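Local coordinates for hypothetical protein lpg0944 (Legionella pneumophila subsp. pneumophila str. Philadelphia 1, PDB 4RXV), which is of unknown function but carries a RavJ-type peptidase domain of clan CA, consistent with a cysteine peptidase-like activity in Legionella, at residues C102-Y107 / L138-T142; I128-H132 / S197-A201; W173-H179 / F192-R196. All coordinates share one frame. Numbering follows the deposited sequence.

Contact 1. Residues C102-Y107 / L138-T142; sequences CSNFAY and LHNIT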
loop_
_atom_site.group_PDB
_atom_site.type_symbol
_atom_site.label_atom_id
_atom_site.label_comp_id
_atom_site.label_asym_id
_atom_site.label_seq_id
_atom_site.Cartn_x
_atom_site.Cartn_y
_atom_site.Cartn_z
ATOM N N CYS A 102 -3.411 -8.687 -1.479
ATOM C CA CYS A 102 -4.377 -7.663 -1.874
ATOM C C CYS A 102 -4.959 -6.869 -0.714
ATOM O O CYS A 102 -5.297 -5.695 -0.866
ATOM C CB CYS A 102 -5.512 -8.344 -2.655
ATOM S SG CYS A 102 -6.628 -7.293 -3.565
ATOM N N SER A 103 -5.121 -7.527 0.425
ATOM C CA SER A 103 -5.690 -6.873 1.591
ATOM C C SER A 103 -4.715 -5.942 2.301
ATOM O O SER A 103 -4.992 -4.765 2.435
ATOM C CB SER A 103 -6.235 -7.922 2.559
ATOM O OG SER A 103 -7.395 -8.500 2.010
ATOM N N ASN A 104 -3.583 -6.453 2.754
ATOM C CA ASN A 104 -2.753 -5.712 3.715
ATOM C C ASN A 104 -1.653 -4.900 3.082
ATOM O O ASN A 104 -1.055 -4.098 3.786
ATOM C CB ASN A 104 -2.125 -6.645 4.765
ATOM C CG ASN A 104 -3.143 -7.279 5.695
ATOM O OD1 ASN A 104 -4.346 -6.970 5.638
ATOM N ND2 ASN A 104 -2.663 -8.141 6.588
ATOM N N PHE A 105 -1.349 -5.066 1.793
ATOM C CA PHE A 105 -0.181 -4.396 1.243
ATOM C C PHE A 105 -0.250 -2.870 1.445
ATOM O O PHE A 105 0.762 -2.236 1.747
ATOM C CB PHE A 105 -0.072 -4.753 -0.237
ATOM C CG PHE A 105 1.347 -4.745 -0.828
ATOM C CD1 PHE A 105 2.415 -4.110 -0.237
ATOM C CD2 PHE A 105 1.562 -5.403 -2.018
ATOM C CE1 PHE A 105 3.675 -4.133 -0.837
ATOM C CE2 PHE A 105 2.798 -5.406 -2.639
ATOM C CZ PHE A 105 3.851 -4.767 -2.050
ATOM N N ALA A 106 -1.431 -2.284 1.274
ATOM C CA ALA A 106 -1.612 -0.849 1.401
ATOM C C ALA A 106 -1.115 -0.320 2.748
ATOM O O ALA A 106 -0.739 0.844 2.836
ATOM C CB ALA A 106 -3.051 -0.473 1.183
ATOM N N TYR A 107 -1.110 -1.146 3.788
ATOM C CA TYR A 107 -0.691 -0.725 5.106
ATOM C C TYR A 107 0.782 -0.310 5.082
ATOM O O TYR A 107 1.176 0.562 5.844
ATOM C CB TYR A 107 -0.898 -1.842 6.108
ATOM C CG TYR A 107 -2.321 -2.354 6.275
ATOM C CD1 TYR A 107 -3.426 -1.736 5.716
ATOM C CD2 TYR A 107 -2.535 -3.524 6.985
ATOM C CE1 TYR A 107 -4.699 -2.250 5.881
ATOM C CE2 TYR A 107 -3.801 -4.035 7.153
ATOM C CZ TYR A 107 -4.869 -3.398 6.584
ATOM O OH TYR A 107 -6.147 -3.888 6.743
ATOM N N LEU A 138 -12.383 -6.575 -1.137
ATOM C CA LEU A 138 -11.246 -7.466 -1.350
ATOM C C LEU A 138 -9.885 -6.793 -1.231
ATOM O O LEU A 138 -8.883 -7.469 -1.046
ATOM C CB LEU A 138 -11.307 -8.096 -2.742
ATOM C CG LEU A 138 -12.538 -8.919 -3.052
ATOM C CD1 LEU A 138 -12.435 -9.513 -4.444
ATOM C CD2 LEU A 138 -12.721 -10.024 -2.029
ATOM N N HIS A 139 -9.831 -5.475 -1.386
ATOM C CA HIS A 139 -8.566 -4.783 -1.638
ATOM C C HIS A 139 -8.487 -3.488 -0.851
ATOM O O HIS A 139 -9.272 -2.581 -1.080
ATOM C CB HIS A 139 -8.528 -4.467 -3.115
ATOM C CG HIS A 139 -7.297 -3.757 -3.566
ATOM N ND1 HIS A 139 -6.042 -4.043 -3.077
ATOM C CD2 HIS A 139 -7.130 -2.787 -4.491
ATOM C CE1 HIS A 139 -5.152 -3.265 -3.672
ATOM N NE2 HIS A 139 -5.786 -2.508 -4.543
ATOM N N ASN A 140 -7.518 -3.376 0.042
ATOM C CA ASN A 140 -7.336 -2.118 0.757
ATOM C C ASN A 140 -6.423 -1.194 -0.033
ATOM O O ASN A 140 -5.521 -1.644 -0.754
ATOM C CB ASN A 140 -6.850 -2.349 2.170
ATOM C CG ASN A 140 -7.861 -3.150 2.982
ATOM O OD1 ASN A 140 -9.060 -2.948 2.856
ATOM N ND2 ASN A 140 -7.386 -4.061 3.785
ATOM N N ILE A 141 -6.694 0.090 0.081
ATOM C CA ILE A 141 -5.984 1.145 -0.633
ATOM C C ILE A 141 -5.688 2.264 0.341
ATOM O O ILE A 141 -6.495 2.558 1.220
ATOM C CB ILE A 141 -6.866 1.692 -1.813
ATOM C CG1 ILE A 141 -7.097 0.572 -2.840
ATOM C CG2 ILE A 141 -6.240 2.908 -2.442
ATOM C CD1 ILE A 141 -8.097 0.958 -3.931
ATOM N N THR A 142 -4.549 2.920 0.185
ATOM C CA THR A 142 -4.178 4.082 0.987
ATOM C C THR A 142 -4.496 5.344 0.222
ATOM O O THR A 142 -4.275 5.415 -0.994
ATOM C CB THR A 142 -2.735 3.948 1.446
ATOM O OG1 THR A 142 -2.709 2.869 2.380
ATOM C CG2 THR A 142 -2.185 5.197 2.112
HETATM O O HOH W 1 -3.566 -3.468 -0.381
#

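Contact 2. Residues I128-H132 / S197-A201; sequences IGSMH and SLFPA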
loop_
_atom_site.group_PDB
_atom_site.type_symbol
_atom_site.label_atom_id
_atom_site.label_comp_id
_atom_site.label_asym_id
_atom_site.label_seq_id
_atom_site.Cartn_x
_atom_site.Cartn_y
_atom_site.Cartn_z
ATOM N N ILE A 128 -8.653 2.529 3.152
ATOM C CA ILE A 128 -9.994 2.157 2.749
ATOM C C ILE A 128 -10.033 0.727 2.233
ATOM O O ILE A 128 -9.069 0.205 1.673
ATOM C CB ILE A 128 -10.554 3.115 1.648
ATOM C CG1 ILE A 128 -9.841 2.917 0.299
ATOM C CG2 ILE A 128 -10.464 4.567 2.118
ATOM C CD1 ILE A 128 -10.419 3.769 -0.858
ATOM N N GLY A 129 -11.174 0.088 2.449
ATOM C CA GLY A 129 -11.483 -1.166 1.786
ATOM C C GLY A 129 -12.203 -0.864 0.503
ATOM O O GLY A 129 -13.173 -0.106 0.461
ATOM N N SER A 130 -11.716 -1.467 -0.569
ATOM C CA SER A 130 -12.207 -1.211 -1.912
ATOM C C SER A 130 -12.378 -2.547 -2.649
ATOM O O SER A 130 -12.312 -3.612 -2.035
ATOM C CB SER A 130 -11.253 -0.244 -2.621
ATOM O OG SER A 130 -11.613 0.079 -3.950
ATOM N N MET A 131 -12.636 -2.504 -3.952
ATOM C CA MET A 131 -12.888 -3.728 -4.731
ATOM C C MET A 131 -13.998 -4.536 -4.068
ATOM O O MET A 131 -13.857 -5.712 -3.739
ATOM C CB MET A 131 -11.598 -4.534 -4.948
ATOM C CG MET A 131 -11.714 -5.519 -6.088
ATOM S SD MET A 131 -10.204 -6.470 -6.332
ATOM C CE MET A 131 -9.125 -5.208 -6.946
ATOM N N HIS A 132 -15.124 -3.859 -3.905
ATOM C CA HIS A 132 -16.288 -4.443 -3.268
ATOM C C HIS A 132 -16.870 -5.550 -4.095
ATOM O O HIS A 132 -17.024 -5.409 -5.300
ATOM C CB HIS A 132 -17.332 -3.355 -3.094
ATOM C CG HIS A 132 -18.521 -3.777 -2.307
ATOM N ND1 HIS A 132 -19.778 -3.831 -2.860
ATOM C CD2 HIS A 132 -18.655 -4.153 -1.014
ATOM C CE1 HIS A 132 -20.641 -4.233 -1.942
ATOM N NE2 HIS A 132 -19.986 -4.425 -0.810
ATOM N N SER A 197 -13.146 -0.124 -9.966
ATOM C CA SER A 197 -13.504 -0.864 -8.768
ATOM C C SER A 197 -13.212 -0.071 -7.503
ATOM O O SER A 197 -13.384 -0.589 -6.408
ATOM C CB SER A 197 -12.751 -2.182 -8.717
ATOM O OG SER A 197 -11.375 -1.967 -8.553
ATOM N N LEU A 198 -12.781 1.180 -7.654
ATOM C CA LEU A 198 -12.426 2.020 -6.505
ATOM C C LEU A 198 -13.613 2.228 -5.573
ATOM O O LEU A 198 -13.505 2.047 -4.366
ATOM C CB LEU A 198 -11.889 3.361 -7.018
ATOM C CG LEU A 198 -11.529 4.437 -5.991
ATOM C CD1 LEU A 198 -10.527 3.922 -4.997
ATOM C CD2 LEU A 198 -11.003 5.662 -6.701
ATOM N N PHE A 199 -14.750 2.584 -6.151
ATOM C CA PHE A 199 -15.980 2.845 -5.393
ATOM C C PHE A 199 -17.006 1.750 -5.677
ATOM O O PHE A 199 -17.065 1.237 -6.803
ATOM C CB PHE A 199 -16.579 4.202 -5.774
ATOM C CG PHE A 199 -15.630 5.343 -5.630
ATOM C CD1 PHE A 199 -15.105 5.686 -4.406
ATOM C CD2 PHE A 199 -15.235 6.057 -6.745
ATOM C CE1 PHE A 199 -14.207 6.718 -4.292
ATOM C CE2 PHE A 199 -14.351 7.098 -6.629
ATOM C CZ PHE A 199 -13.847 7.441 -5.398
ATOM N N PRO A 200 -17.848 1.400 -4.684
ATOM C CA PRO A 200 -17.895 1.955 -3.327
ATOM C C PRO A 200 -16.782 1.395 -2.455
ATOM O O PRO A 200 -16.259 0.295 -2.685
ATOM C CB PRO A 200 -19.251 1.480 -2.811
ATOM C CG PRO A 200 -19.459 0.198 -3.512
ATOM C CD PRO A 200 -18.924 0.424 -4.895
ATOM N N ALA A 201 -16.433 2.165 -1.432
ATOM C CA ALA A 201 -15.376 1.795 -0.507
ATOM C C ALA A 201 -15.825 2.052 0.916
ATOM O O ALA A 201 -16.839 2.720 1.140
ATOM C CB ALA A 201 -14.082 2.575 -0.824
HETATM O O HOH W 2 -9.928 -1.335 -5.997
HETATM O O HOH W 3 -15.599 -1.180 -4.901
#

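Contact 3. Residues W173-H179 / F192-R196; sequences WAVGMGH and FAYNR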
loop_
_atom_site.group_PDB
_atom_site.type_symbol
_atom_site.label_atom_id
_atom_site.label_comp_id
_atom_site.label_asym_id
_atom_site.label_seq_id
_atom_site.Cartn_x
_atom_site.Cartn_y
_atom_site.Cartn_z
ATOM N N TRP A 173 0.079 -2.874 -3.946
ATOM C CA TRP A 173 -0.288 -4.145 -4.567
ATOM C C TRP A 173 -0.396 -4.028 -6.077
ATOM O O TRP A 173 0.059 -4.926 -6.791
ATOM C CB TRP A 173 -1.565 -4.690 -3.944
ATOM C CG TRP A 173 -1.986 -6.053 -4.391
ATOM C CD1 TRP A 173 -1.532 -7.262 -3.925
ATOM C CD2 TRP A 173 -3.009 -6.355 -5.335
ATOM N NE1 TRP A 173 -2.232 -8.284 -4.518
ATOM C CE2 TRP A 173 -3.141 -7.754 -5.390
ATOM C CE3 TRP A 173 -3.849 -5.574 -6.118
ATOM C CZ2 TRP A 173 -4.084 -8.401 -6.222
ATOM C CZ3 TRP A 173 -4.784 -6.208 -6.954
ATOM C CH2 TRP A 173 -4.891 -7.609 -6.987
ATOM N N ALA A 174 -0.952 -2.918 -6.576
ATOM C CA ALA A 174 -1.021 -2.729 -8.022
ATOM C C ALA A 174 0.382 -2.773 -8.634
ATOM O O ALA A 174 0.550 -3.261 -9.749
ATOM C CB ALA A 174 -1.687 -1.415 -8.365
ATOM N N VAL A 175 1.382 -2.221 -7.936
ATOM C CA VAL A 175 2.764 -2.212 -8.419
ATOM C C VAL A 175 3.372 -3.622 -8.337
ATOM O O VAL A 175 4.055 -4.071 -9.259
ATOM C CB VAL A 175 3.589 -1.180 -7.645
ATOM C CG1 VAL A 175 5.045 -1.147 -8.148
ATOM C CG2 VAL A 175 2.969 0.199 -7.819
ATOM N N GLY A 176 3.085 -4.341 -7.258
ATOM C CA GLY A 176 3.431 -5.754 -7.171
ATOM C C GLY A 176 2.850 -6.578 -8.305
ATOM O O GLY A 176 3.473 -7.522 -8.808
ATOM N N MET A 177 1.668 -6.191 -8.758
ATOM C CA MET A 177 0.915 -6.819 -9.842
ATOM C C MET A 177 1.296 -6.244 -11.215
ATOM O O MET A 177 0.617 -6.535 -12.202
ATOM C CB MET A 177 -0.584 -6.685 -9.602
ATOM C CG MET A 177 -1.067 -7.452 -8.363
ATOM S SD MET A 177 -0.950 -9.251 -8.540
ATOM C CE MET A 177 -2.340 -9.565 -9.620
ATOM N N GLY A 178 2.403 -5.515 -11.294
ATOM C CA GLY A 178 2.988 -5.151 -12.564
ATOM C C GLY A 178 2.620 -3.788 -13.106
ATOM O O GLY A 178 3.163 -3.408 -14.138
ATOM N N HIS A 179 1.752 -3.042 -12.435
ATOM C CA HIS A 179 1.376 -1.718 -12.907
ATOM C C HIS A 179 2.450 -0.697 -12.549
ATOM O O HIS A 179 3.102 -0.812 -11.524
ATOM C CB HIS A 179 0.017 -1.318 -12.340
ATOM C CG HIS A 179 -1.080 -2.224 -12.797
ATOM N ND1 HIS A 179 -1.814 -1.979 -13.931
ATOM C CD2 HIS A 179 -1.534 -3.401 -12.301
ATOM C CE1 HIS A 179 -2.686 -2.956 -14.108
ATOM N NE2 HIS A 179 -2.517 -3.851 -13.149
ATOM N N PHE A 192 -5.595 5.844 -11.988
ATOM C CA PHE A 192 -5.450 4.641 -11.167
ATOM C C PHE A 192 -5.799 3.367 -11.930
ATOM O O PHE A 192 -6.838 3.290 -12.567
ATOM C CB PHE A 192 -6.309 4.823 -9.908
ATOM C CG PHE A 192 -6.387 3.602 -9.003
ATOM C CD1 PHE A 192 -5.257 2.880 -8.636
ATOM C CD2 PHE A 192 -7.603 3.218 -8.480
ATOM C CE1 PHE A 192 -5.362 1.776 -7.815
ATOM C CE2 PHE A 192 -7.705 2.121 -7.650
ATOM C CZ PHE A 192 -6.590 1.415 -7.301
ATOM N N ALA A 193 -4.937 2.366 -11.807
ATOM C CA ALA A 193 -5.088 1.083 -12.491
ATOM C C ALA A 193 -6.451 0.450 -12.292
ATOM O O ALA A 193 -6.950 -0.176 -13.208
ATOM C CB ALA A 193 -4.036 0.120 -11.992
ATOM N N TYR A 194 -6.998 0.536 -11.084
ATOM C CA TYR A 194 -8.246 -0.171 -10.756
ATOM C C TYR A 194 -9.368 0.828 -10.482
ATOM O O TYR A 194 -10.195 0.648 -9.584
ATOM C CB TYR A 194 -8.043 -1.129 -9.578
ATOM C CG TYR A 194 -6.856 -2.051 -9.708
ATOM C CD1 TYR A 194 -6.621 -2.797 -10.861
ATOM C CD2 TYR A 194 -5.967 -2.192 -8.664
ATOM C CE1 TYR A 194 -5.513 -3.629 -10.979
ATOM C CE2 TYR A 194 -4.865 -3.039 -8.760
ATOM C CZ TYR A 194 -4.649 -3.756 -9.912
ATOM O OH TYR A 194 -3.530 -4.564 -9.946
ATOM N N ASN A 195 -9.416 1.885 -11.273
ATOM C CA ASN A 195 -10.348 2.962 -10.975
ATOM C C ASN A 195 -11.818 2.620 -11.167
ATOM O O ASN A 195 -12.651 3.326 -10.613
ATOM C CB ASN A 195 -10.009 4.264 -11.673
ATOM C CG ASN A 195 -10.052 4.179 -13.144
ATOM O OD1 ASN A 195 -10.381 3.160 -13.754
ATOM N ND2 ASN A 195 -9.740 5.299 -13.756
ATOM N N ARG A 196 -12.186 1.569 -11.897
ATOM C CA ARG A 196 -13.589 1.183 -11.979
ATOM C C ARG A 196 -14.068 0.328 -10.806
ATOM O O ARG A 196 -15.263 0.073 -10.686
ATOM C CB ARG A 196 -13.881 0.484 -13.301
ATOM C CG ARG A 196 -13.576 1.345 -14.496
ATOM C CD ARG A 196 -14.538 2.514 -14.622
ATOM N NE ARG A 196 -14.120 3.426 -15.682
ATOM C CZ ARG A 196 -13.699 4.681 -15.508
ATOM N NH1 ARG A 196 -13.655 5.234 -14.299
ATOM N NH2 ARG A 196 -13.329 5.400 -16.561
#

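Contact 1. Residues C102-Y107 / L138-T142
L138 sets its carbonyl O 3.4 Å from C102 SG. L138 and H139 both face S130 of the adjoining strand 123-133, which makes a classic beta bulge. H139 comes next. Its ND1 donates to C102 O (2.9 Å, nearly straight) and lies 3.3 Å from C102 SG; its NE2 is hydrogen-bonded to D171. N140 is gripped twice: its backbone N makes a weak bond to C102 O (3.3 Å), and its ND2 donates to S103 O (2.8 Å). Water 1 accepts from A106 N (2.9 Å) and sits 2.7 Å from N140 O, filling the gap between helix and strand. At I141 the backbone takes over, with CA 3.8 Å from A106 CB, while the side chain turns away. T142 closes the contact, OG1 donating to A106 O (2.9 Å). A cysteine near the N-terminal end of helix 105-114, a histidine on a strand and an aspartate behind it are consistent with the Cys-His-Asp catalytic triad of clan CA peptidases.

Contact 2. Residues I128-H132 / S197-A201
A201, S197 and P200 have the most surface buried here. A201 lies toward the I128 end, P200 and S197 toward the H132 end, and S130 is met by all three. A201 points its CB toward the strand. That methyl lies 3.9 Å from I128 CD1, and I128 CD1 is also 4.1 Å from L198 CD1, so the three side chains form a small apolar patch. The backbone comes close as well, with A201 CA 3.1 Å from G129 O. The next residue, T202, is backbone hydrogen-bonded to G129, so A201 leads straight into the pairing of strand 202-206 with strand 123-133.

S197 works mainly through its carbonyl. M131 N donates to S197 O (3.2 Å) where the chain turns a corner at M131. S197 OG is hydrogen-bonded to Y194 O. It is also linked through water 2 to S130, the water being 3.0 Å from S197 OG and 3.0 Å from S130 OG. S130 OG itself donates to L198 O (2.8 Å).

P200 follows a cis peptide bond. Its CG lies 4.1 Å from H132 ND1, and its carbonyl O is 3.8 Å from H132 CB. Water 3 joins the same parts: it accepts from H132 N (2.9 Å) and donates to S197 O (2.7 Å) and P200 O (2.7 Å).

Most of the polar links end on loop carbonyls. The irregular loop is therefore held by its backbone, directly or through ordered water. Purely apolar side-chain contacts gather at the I128 end, and the P200 ring packs beside H132.

Contact 3. Residues W173-H179 / F192-R196
Y194 lays its ring beside the end of helix 172-176, where A174 CB packs 3.6 Å from Y194 CE2. The W173 indole also touches this ring, with W173 CZ3 3.6 Å from Y194 CE2. The two planes are oblique, at 52°. On H179 the geometry is clearer: the edge of Y194 is directed to the face of the imidazole in an offset edge-to-face pair, with centroids 5.1 Å apart and planes at 78°. W173, H179 and Y194 thus form an aromatic cluster. M177 adds its CB, 3.6 Å from Y194 OH.

A193 takes part too. Its methyl CB lies over a face of the H179 ring, 3.9 Å from the centroid, a CH-pi contact. A193 and Y194 are the central residues of a type I turn from F192 to N195, so both are presented side by side.

The helix ends in a Schellman motif. G178, with positive phi, is the C-prime residue; G178 N bonds to V175 O (3.0 Å) and H179 N to A174 O (3.0 Å). This places the H179 ring against the turn.

The polar ends bond within the chain: Y194 OH and H179 NE2 to C32 O, H179 ND1 to Q183 and W173 NE1 to D25. W173 of helix 172-176 and M177 after it rest on V23 of strand 22-23, while the turn belongs to the loop leading to strand 202-206.

In the fold
Contacts 1 and 3 are buried, their centres about 6 and 11 Å from the chain centre; contact 2, at about 14 Å, is partly buried. Contacts 1 and 2 use neighbouring strands of the same antiparallel sheet, and H139 O meets S130 N (2.7 Å) in a probable hydrogen bond between them. Contact 3 is nested in the loop that contact 2 closes, and meets contact 1 where W173 CE3 lies 3.6 Å from H139 CE1. Contact 1 is polar although buried, as suits a possible active site. Contact 2 combines bonds to loop carbonyls, two water bridges and a small apolar patch. Contact 3 is mainly aromatic and apolar packing.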